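Local structure of NADA (4CJD) at the interface of chains A and B. The protein acts as a trimeric autotransporter adhesin on the meningococcal surface, attaching the bacterium to human epithelial cells and promoting its uptake, and serves as a vaccine antigen. Numbering follows the deposited sequence. Chains: chain A/B, NADA.

Contact 1: the interface of chains A and B. Residues chain A 92, 95-96, 99; chain B 92, 96, 99-100.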
loop_
_atom_site.group_PDB
_atom_site.type_symbol
_atom_site.label_atom_id
_atom_site.label_comp_id
_atom_site.label_asym_id
_atom_site.label_seq_id
_atom_site.Cartn_x
_atom_site.Cartn_y
_atom_site.Cartn_z
ATOM N N THR A 92 9.797 10.467 0.213
ATOM C CA THR A 92 11.045 9.724 0.118
ATOM C C THR A 92 11.706 9.927 -1.252
ATOM O O THR A 92 12.907 10.193 -1.324
ATOM C CB THR A 92 10.822 8.230 0.388
ATOM O OG1 THR A 92 10.400 8.072 1.743
ATOM C CG2 THR A 92 12.101 7.474 0.229
ATOM N N VAL A 95 13.302 13.437 -1.411
ATOM C CA VAL A 95 14.531 13.467 -0.635
ATOM C C VAL A 95 15.647 12.735 -1.382
ATOM O O VAL A 95 16.777 13.230 -1.468
ATOM C CB VAL A 95 14.345 12.841 0.757
ATOM C CG1 VAL A 95 15.687 12.575 1.402
ATOM C CG2 VAL A 95 13.504 13.743 1.636
ATOM N N VAL A 96 15.320 11.581 -1.956
ATOM C CA VAL A 96 16.335 10.771 -2.625
ATOM C C VAL A 96 16.910 11.498 -3.842
ATOM O O VAL A 96 18.114 11.466 -4.073
ATOM C CB VAL A 96 15.772 9.397 -3.052
ATOM C CG1 VAL A 96 16.747 8.697 -3.999
ATOM C CG2 VAL A 96 15.489 8.536 -1.820
ATOM N N ILE A 99 19.268 14.034 -2.610
ATOM C CA ILE A 99 20.521 13.413 -2.221
ATOM C C ILE A 99 21.306 13.018 -3.468
ATOM O O ILE A 99 22.528 13.109 -3.489
ATOM C CB ILE A 99 20.287 12.191 -1.316
ATOM C CG1 ILE A 99 19.743 12.644 0.036
ATOM C CG2 ILE A 99 21.586 11.413 -1.099
ATOM C CD1 ILE A 99 19.506 11.504 1.006
ATOM N N THR B 92 13.520 1.870 4.392
ATOM C CA THR B 92 14.046 2.785 3.390
ATOM C C THR B 92 14.275 4.181 3.984
ATOM O O THR B 92 15.336 4.774 3.777
ATOM C CB THR B 92 13.117 2.867 2.172
ATOM O OG1 THR B 92 13.095 1.591 1.532
ATOM C CG2 THR B 92 13.642 3.855 1.181
ATOM N N VAL B 96 17.802 6.124 4.270
ATOM C CA VAL B 96 17.943 7.410 3.590
ATOM C C VAL B 96 18.442 8.492 4.548
ATOM O O VAL B 96 19.293 9.298 4.186
ATOM C CB VAL B 96 16.614 7.856 2.940
ATOM C CG1 VAL B 96 16.705 9.316 2.499
ATOM C CG2 VAL B 96 16.271 6.946 1.759
ATOM N N ILE B 99 22.049 7.972 5.030
ATOM C CA ILE B 99 22.788 8.461 3.880
ATOM C C ILE B 99 22.815 9.986 3.899
ATOM O O ILE B 99 23.809 10.597 3.522
ATOM C CB ILE B 99 22.187 7.944 2.562
ATOM C CG1 ILE B 99 22.411 6.439 2.447
ATOM C CG2 ILE B 99 22.823 8.641 1.358
ATOM C CD1 ILE B 99 21.871 5.844 1.161
ATOM N N SER B 100 21.733 10.597 4.370
ATOM C CA SER B 100 21.653 12.049 4.420
ATOM C C SER B 100 22.676 12.630 5.406
ATOM O O SER B 100 23.165 13.745 5.228
ATOM C CB SER B 100 20.239 12.496 4.792
ATOM O OG SER B 100 20.025 13.849 4.424
#

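Contact 2: the interface of chains A and B. Residues chain A 15-16, 19-20, 23; chain B 13, 16-17, 20, 23-24.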
loop_
_atom_site.group_PDB
_atom_site.type_symbol
_atom_site.label_atom_id
_atom_site.label_comp_id
_atom_site.label_asym_id
_atom_site.label_seq_id
_atom_site.Cartn_x
_atom_site.Cartn_y
_atom_site.Cartn_z
ATOM N N ALA A 15 -43.586 -24.413 4.475
ATOM C CA ALA A 15 -42.230 -24.580 3.986
ATOM C C ALA A 15 -41.688 -23.239 3.486
ATOM O O ALA A 15 -40.514 -22.925 3.658
ATOM C CB ALA A 15 -42.188 -25.641 2.872
ATOM N N ALA A 16 -42.550 -22.446 2.862
ATOM C CA ALA A 16 -42.144 -21.097 2.441
ATOM C C ALA A 16 -41.825 -20.217 3.659
ATOM O O ALA A 16 -40.795 -19.533 3.714
ATOM C CB ALA A 16 -43.252 -20.460 1.563
ATOM N N GLY A 19 -38.558 -21.276 5.032
ATOM C CA GLY A 19 -37.501 -20.859 4.120
ATOM C C GLY A 19 -37.165 -19.374 4.255
ATOM O O GLY A 19 -35.980 -18.958 4.294
ATOM N N VAL A 20 -38.215 -18.562 4.326
ATOM C CA VAL A 20 -38.063 -17.114 4.548
ATOM C C VAL A 20 -37.281 -16.816 5.831
ATOM O O VAL A 20 -36.350 -16.002 5.851
ATOM C CB VAL A 20 -39.453 -16.391 4.640
ATOM C CG1 VAL A 20 -39.307 -15.028 5.289
ATOM C CG2 VAL A 20 -40.069 -16.246 3.294
ATOM N N ASN A 23 -33.518 -17.555 5.311
ATOM C CA ASN A 23 -32.877 -16.497 4.540
ATOM C C ASN A 23 -32.745 -15.225 5.338
ATOM O O ASN A 23 -31.729 -14.507 5.256
ATOM C CB ASN A 23 -33.668 -16.228 3.256
ATOM C CG ASN A 23 -33.545 -17.374 2.260
ATOM O OD1 ASN A 23 -32.695 -18.218 2.413
ATOM N ND2 ASN A 23 -34.405 -17.408 1.270
ATOM N N ALA B 13 -49.098 -19.055 -1.742
ATOM C CA ALA B 13 -48.155 -19.980 -1.126
ATOM C C ALA B 13 -47.086 -20.418 -2.126
ATOM O O ALA B 13 -45.911 -20.477 -1.796
ATOM C CB ALA B 13 -48.888 -21.188 -0.566
ATOM N N ALA B 16 -44.759 -17.613 -2.984
ATOM C CA ALA B 16 -43.813 -17.439 -1.873
ATOM C C ALA B 16 -42.719 -18.517 -1.913
ATOM O O ALA B 16 -41.520 -18.232 -1.793
ATOM C CB ALA B 16 -44.572 -17.460 -0.522
ATOM N N LEU B 17 -43.115 -19.763 -2.117
ATOM C CA LEU B 17 -42.117 -20.833 -2.169
ATOM C C LEU B 17 -41.115 -20.601 -3.292
ATOM O O LEU B 17 -39.892 -20.673 -3.080
ATOM C CB LEU B 17 -42.782 -22.185 -2.329
ATOM C CG LEU B 17 -41.877 -23.368 -1.982
ATOM C CD1 LEU B 17 -41.429 -23.209 -0.519
ATOM C CD2 LEU B 17 -42.680 -24.657 -2.203
ATOM N N VAL B 20 -38.797 -17.697 -2.308
ATOM C CA VAL B 20 -37.804 -18.204 -1.344
ATOM C C VAL B 20 -36.658 -18.939 -2.045
ATOM O O VAL B 20 -35.474 -18.711 -1.768
ATOM C CB VAL B 20 -38.453 -19.183 -0.303
ATOM C CG1 VAL B 20 -37.389 -20.018 0.383
ATOM C CG2 VAL B 20 -39.241 -18.435 0.712
ATOM N N ASN B 23 -34.299 -16.406 -3.776
ATOM C CA ASN B 23 -33.434 -15.746 -2.806
ATOM C C ASN B 23 -32.389 -16.685 -2.259
ATOM O O ASN B 23 -31.223 -16.304 -2.039
ATOM C CB ASN B 23 -34.271 -15.172 -1.659
ATOM C CG ASN B 23 -35.106 -13.978 -2.104
ATOM O OD1 ASN B 23 -34.873 -13.438 -3.158
ATOM N ND2 ASN B 23 -36.080 -13.596 -1.313
ATOM N N THR B 24 -32.788 -17.930 -2.017
ATOM C CA THR B 24 -31.822 -18.933 -1.536
ATOM C C THR B 24 -30.705 -19.164 -2.572
ATOM O O THR B 24 -29.515 -19.213 -2.214
ATOM C CB THR B 24 -32.585 -20.249 -1.177
ATOM O OG1 THR B 24 -33.567 -19.922 -0.193
ATOM C CG2 THR B 24 -31.644 -21.358 -0.653
HETATM O O HOH W 1 -34.064 -20.954 2.754
#

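Contact 3: the interface of chains A and B. Residues chain A 9, 12-13; chain B 9-10, 13-14, 17.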
loop_
_atom_site.group_PDB
_atom_site.type_symbol
_atom_site.label_atom_id
_atom_site.label_comp_id
_atom_site.label_asym_id
_atom_site.label_seq_id
_atom_site.Cartn_x
_atom_site.Cartn_y
_atom_site.Cartn_z
ATOM N N THR A 9 -51.479 -27.166 0.128
ATOM C CA THR A 9 -51.278 -25.717 0.246
ATOM C C THR A 9 -50.708 -25.347 1.602
ATOM O O THR A 9 -49.771 -24.539 1.706
ATOM C CB THR A 9 -52.601 -24.965 0.036
ATOM O OG1 THR A 9 -53.100 -25.262 -1.272
ATOM C CG2 THR A 9 -52.413 -23.458 0.186
ATOM N N ILE A 12 -46.997 -26.275 1.719
ATOM C CA ILE A 12 -46.236 -25.348 0.882
ATOM C C ILE A 12 -46.028 -24.035 1.617
ATOM O O ILE A 12 -44.903 -23.519 1.705
ATOM C CB ILE A 12 -46.960 -25.097 -0.482
ATOM C CG1 ILE A 12 -46.983 -26.392 -1.302
ATOM C CG2 ILE A 12 -46.274 -23.960 -1.250
ATOM C CD1 ILE A 12 -47.806 -26.335 -2.614
ATOM N N ALA A 13 -47.115 -23.499 2.158
ATOM C CA ALA A 13 -47.082 -22.234 2.881
ATOM C C ALA A 13 -46.098 -22.296 4.048
ATOM O O ALA A 13 -45.340 -21.365 4.273
ATOM C CB ALA A 13 -48.473 -21.870 3.375
ATOM N N THR B 9 -55.126 -18.583 -1.956
ATOM C CA THR B 9 -54.126 -18.981 -0.958
ATOM C C THR B 9 -53.082 -19.904 -1.559
ATOM O O THR B 9 -51.873 -19.739 -1.332
ATOM C CB THR B 9 -54.795 -19.688 0.231
ATOM O OG1 THR B 9 -55.728 -18.789 0.838
ATOM C CG2 THR B 9 -53.763 -20.134 1.262
ATOM N N ASP B 10 -53.539 -20.861 -2.352
ATOM C CA ASP B 10 -52.631 -21.786 -3.011
ATOM C C ASP B 10 -51.629 -21.066 -3.920
ATOM O O ASP B 10 -50.448 -21.369 -3.871
ATOM C CB ASP B 10 -53.397 -22.828 -3.812
ATOM C CG ASP B 10 -52.492 -23.940 -4.326
ATOM O OD1 ASP B 10 -51.925 -24.682 -3.490
ATOM O OD2 ASP B 10 -52.361 -24.080 -5.564
ATOM N N ALA B 13 -49.098 -19.055 -1.742
ATOM C CA ALA B 13 -48.155 -19.980 -1.126
ATOM C C ALA B 13 -47.086 -20.418 -2.126
ATOM O O ALA B 13 -45.911 -20.477 -1.796
ATOM C CB ALA B 13 -48.888 -21.188 -0.566
ATOM N N LYS B 14 -47.511 -20.731 -3.350
ATOM C CA LYS B 14 -46.579 -21.222 -4.378
ATOM C C LYS B 14 -45.660 -20.120 -4.851
ATOM O O LYS B 14 -44.483 -20.344 -5.110
ATOM C CB LYS B 14 -47.370 -21.828 -5.549
ATOM C CG LYS B 14 -47.958 -23.191 -5.192
ATOM C CD LYS B 14 -49.044 -23.645 -6.158
ATOM C CE LYS B 14 -49.198 -25.158 -6.104
ATOM N NZ LYS B 14 -50.462 -25.600 -6.797
ATOM N N LEU B 17 -43.115 -19.763 -2.117
ATOM C CA LEU B 17 -42.117 -20.833 -2.169
ATOM C C LEU B 17 -41.115 -20.601 -3.292
ATOM O O LEU B 17 -39.892 -20.673 -3.080
ATOM C CB LEU B 17 -42.782 -22.185 -2.329
ATOM C CG LEU B 17 -41.877 -23.368 -1.982
ATOM C CD1 LEU B 17 -41.429 -23.209 -0.519
ATOM C CD2 LEU B 17 -42.680 -24.657 -2.203
#

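Contact 1: the interface of chains A and B
This is a stretch of the parallel trimeric coiled coil of NadA, seen between two of its three chains. Both sides of the contact come from helix 64-113, which belongs to the head domain. Threonine, valine and isoleucine at 92, 96 and 99 follow the alternating three- and four-residue spacing of a coiled-coil core. The contact is apolar, and no nitrogen or oxygen of one chain is within bonding distance of the other.

Like residues meet methyl to methyl along the core. The CG2 methyls of A:Thr92 and B:Thr92 face each other obliquely at 4.0 Å. In both copies CG2 is anti to the backbone N (chi1 -65° for OG1), so the methyl and not the hydroxyl points to the partner. A:Val96 and B:Val96 cross at about a right angle and touch through CG2. A:Ile99 and B:Ile99 also cross near a right angle, with their CG2 atoms 3.9 Å apart.

Unlike residues pack on one flank. Here 53 Å² of B:Val96 is buried by chain A. B:Val96 CG1, anti to the backbone N (chi1 168°), lies 3.6 Å from A:Val95 CG1. B:Val96 CG1 also meets A:Ile99 CD1 at 3.9 Å. A:Ile99 has an extended chain (chi2 -179°), which carries CD1 across to B:Val96 and on to B:Ser100 CB at 4.0 Å. B:Ser100 thus joins the packing through its methylene carbon.

Contact 2: the interface of chains A and B
Helix 9-28 of each chain packs here side by side in coiled-coil fashion, in the head of the trimeric autotransporter adhesin. The contact joins two chains of the homotrimer. The main polar link is between A:Asn23 and B:Thr24, whose side chains cross at about a right angle. A:Asn23 ND2 donates to B:Thr24 OG1 at 3.0 Å, with 153° at the hydrogen. The hydroxyl oxygen lies in the amide plane. A weak bond also runs from A:Asn23 ND2 to the carbonyl oxygen of B:Val20.

Beside this link, the two Val20 side chains cross at about a right angle. Their CG2 methyls are tightly packed at 3.5 Å. The other branch of B:Val20, CG1, rests on A:Gly19 CA at 3.8 Å, where the partner has no side chain. Further along, B:Leu17 CD1 touches A:Ala16 CA at 3.7 Å. The CB methyls of A:Ala16 and B:Ala16 meet at 3.9 Å.

The next layer positions the amide and the hydroxyl. A:Asn23 CG is anti to the carbonyl carbon, beside the backbone N (chi1 -70°). B:Thr24 OG1 is likewise beside its own backbone N (chi1 -58°) and donates to B:Val20 O at 2.8 Å, from above the carbonyl plane. This bond within the helix probably fixes the hydroxyl to receive the amide. Water 1 bridges A:Asn23 OD1, A:Gly19 O and B:Thr24 OG1. It lies 3.1 Å from A:Asn23 OD1 and may help hold the amide orientation.

Contact 3: the interface of chains A and B
This helix-to-helix contact joins two chains of the NadA homotrimer at the N-terminal end of the head. A:Ile12 and A:Thr9 bury the most surface, and both pack on helix 9-28 of chain B.

For A:Ile12, 84 Å² is buried by chain B. A:Ile12 CG2 is anti to the backbone N and lies over the B:Ala13 backbone, 3.5 Å from B:Ala13 O. A:Ile12 CG2 also touches B:Ala13 CB and B:Leu17 CD2, the latter at 3.8 Å. The other branch is extended (chi2 174°). It brings A:Ile12 CD1 to 3.9 Å from B:Lys14 CE, and the two side chains cross obliquely. The lysine thus adds its aliphatic part to the apolar packing. Next to A:Ile12, the CB methyls of A:Ala13 and B:Ala13 meet at 4.0 Å.

For A:Thr9, 60 Å² is buried by chain B, and both branches are used. A:Thr9 CG2 touches B:Asp10 CA and meets B:Thr9 CG2 at 3.7 Å, the two threonines crossing at about a right angle. The hydroxyl is beside the backbone N (chi1 -60°). A:Thr9 OG1 donates to B:Asp10 OD1 at 2.6 Å, from above the carboxylate plane.

B:Lys14 holds the other carboxylate oxygen from within chain B, not across the interface. Its charge may favour the ionised acid. Beyond CG the lysine chain is extended, and B:Lys14 NZ forms a salt bridge 2.7 Å from B:Asp10 OD2, on the syn lone pair.

Contacts 2 and 3 are neighbours on helix 9-28, with C-alpha centres about 10 Å apart. They share B:Leu17, which gives CD1 to A:Ala16 in contact 2 and CD2 to A:Ile12 in contact 3. B:Ala13 is also shared but is marginal in contact 2. Contact 1 lies on helix 64-113; its C-alpha centre is about 63 Å from that of contact 2 and about 73 Å from that of contact 3. The homotrimer is therefore held together at its N-terminal helices and again far along the coiled coil. Contact 1 is apolar, whereas contacts 2 and 3 add polar links, which may help set the register.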